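HIT family hydrolase (Legionella pneumophila subsp. pneumophila, PDB 6D6J) probably hydrolyses nucleotide-type substrates through a histidine triad active site, and binds a zinc ion. Local coordinates at the interface of chains A and B. Sequence-based numbering; all coordinates share one arbitrary frame. Chains: chain A/B, HIT family hydrolase.

The interface of chains A and B. Residues chain A 60, 68-69, 72, 93; chain B 69, 72-73.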
loop_
_atom_site.group_PDB
_atom_site.type_symbol
_atom_site.label_atom_id
_atom_site.label_comp_id
_atom_site.label_asym_id
_atom_site.label_seq_id
_atom_site.Cartn_x
_atom_site.Cartn_y
_atom_site.Cartn_z
ATOM N N VAL A 60 -9.172 -8.585 5.649
ATOM C CA VAL A 60 -8.237 -8.275 6.730
ATOM C C VAL A 60 -8.969 -7.941 8.026
ATOM O O VAL A 60 -10.049 -7.329 8.031
ATOM C CB VAL A 60 -7.326 -7.127 6.254
ATOM C CG1 VAL A 60 -6.805 -6.267 7.414
ATOM C CG2 VAL A 60 -6.199 -7.694 5.365
ATOM N N LEU A 68 0.767 -7.649 8.722
ATOM C CA LEU A 68 0.785 -6.559 7.755
ATOM C C LEU A 68 1.951 -5.610 8.008
ATOM O O LEU A 68 2.594 -5.143 7.060
ATOM C CB LEU A 68 -0.539 -5.818 7.772
ATOM C CG LEU A 68 -1.734 -6.651 7.284
ATOM C CD1 LEU A 68 -3.024 -5.900 7.524
ATOM C CD2 LEU A 68 -1.607 -7.035 5.811
ATOM N N ALA A 69 2.269 -5.339 9.281
ATOM C CA ALA A 69 3.448 -4.537 9.590
ATOM C C ALA A 69 4.704 -5.227 9.075
ATOM O O ALA A 69 5.601 -4.579 8.531
ATOM C CB ALA A 69 3.532 -4.320 11.102
ATOM N N LEU A 72 4.931 -4.761 5.287
ATOM C CA LEU A 72 5.273 -3.398 4.894
ATOM C C LEU A 72 6.721 -3.065 5.232
ATOM O O LEU A 72 7.425 -2.457 4.423
ATOM C CB LEU A 72 4.308 -2.419 5.562
ATOM C CG LEU A 72 2.865 -2.511 5.038
ATOM C CD1 LEU A 72 1.885 -1.814 5.967
ATOM C CD2 LEU A 72 2.774 -1.934 3.626
ATOM N N PHE A 93 -1.435 -2.389 -3.250
ATOM C CA PHE A 93 -2.338 -3.529 -3.101
ATOM C C PHE A 93 -3.510 -3.337 -4.052
ATOM O O PHE A 93 -4.165 -2.281 -4.033
ATOM C CB PHE A 93 -2.936 -3.636 -1.692
ATOM C CG PHE A 93 -2.055 -4.301 -0.661
ATOM C CD1 PHE A 93 -1.719 -5.659 -0.767
ATOM C CD2 PHE A 93 -1.630 -3.604 0.462
ATOM C CE1 PHE A 93 -0.943 -6.278 0.200
ATOM C CE2 PHE A 93 -0.849 -4.238 1.430
ATOM C CZ PHE A 93 -0.529 -5.567 1.292
ATOM N N ALA B 69 0.566 -0.438 9.843
ATOM C CA ALA B 69 -0.386 -1.507 9.560
ATOM C C ALA B 69 -1.806 -1.065 9.864
ATOM O O ALA B 69 -2.745 -1.420 9.142
ATOM C CB ALA B 69 -0.032 -2.740 10.384
ATOM N N LEU B 72 -3.344 0.828 7.084
ATOM C CA LEU B 72 -3.819 -0.098 6.061
ATOM C C LEU B 72 -5.137 -0.751 6.472
ATOM O O LEU B 72 -6.082 -0.820 5.672
ATOM C CB LEU B 72 -2.730 -1.136 5.802
ATOM C CG LEU B 72 -3.077 -2.300 4.892
ATOM C CD1 LEU B 72 -3.538 -1.826 3.535
ATOM C CD2 LEU B 72 -1.863 -3.208 4.739
ATOM N N ILE B 73 -5.239 -1.191 7.728
ATOM C CA ILE B 73 -6.486 -1.775 8.207
ATOM C C ILE B 73 -7.611 -0.749 8.156
ATOM O O ILE B 73 -8.727 -1.058 7.723
ATOM C CB ILE B 73 -6.287 -2.364 9.612
ATOM C CG1 ILE B 73 -5.337 -3.567 9.555
ATOM C CG2 ILE B 73 -7.632 -2.784 10.222
ATOM C CD1 ILE B 73 -4.747 -3.945 10.906
#
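The CD2 methyl of B:Leu72 fits into the corner formed by the ring of A:Phe93 and the fork of A:Leu68, an example of how an interface core is built from forked aliphatic side chains. Its CG lies anti to the backbone N (chi1 173°), which extends the fork toward chain A. CD2 comes 3.6 Å from A:Phe93 CE2, while CD1 sits 4.0 Å from the neighbouring ring carbon CD2 of A:Phe93. Both methyls therefore meet the same side of the ring's rim, displaced from its plane, and the leucine crosses the phenylalanine at about a right angle. The CD2 methyl of B:Leu72 also packs 4.0 Å from A:Leu68 CD2, again with perpendicular side chains. A:Leu72 CD1 lies 4.2 Å from B:Leu72 CD2, the two side chains oblique to each other; the CG of A:Leu72 is beside its backbone N (chi1 -68°).

A:Leu68 also reaches the neighbouring B:Ile73: its CD1 lies 3.9 Å from B:Ile73 CG1. A:Val60 CG1 approaches that methylene to 3.7 Å from the same side, its side chain at about a right angle to the isoleucine. The small alanines probably allow the helices to approach closely, with B:Ala69 CB 3.6 Å from A:Ala69 N.

Helix 65-82 of chain A thus faces helix 62-81 of chain B, flanked by strand 89-95 of chain A, which carries A:Phe93, and by the loop that holds A:Val60. The interface as a whole is two-fold, though the Leu72 side chains differ locally, and is consistent with the homodimer usual among Hint-like proteins; the patch centre lies about 10 Å from the predicted nucleophile A:His107.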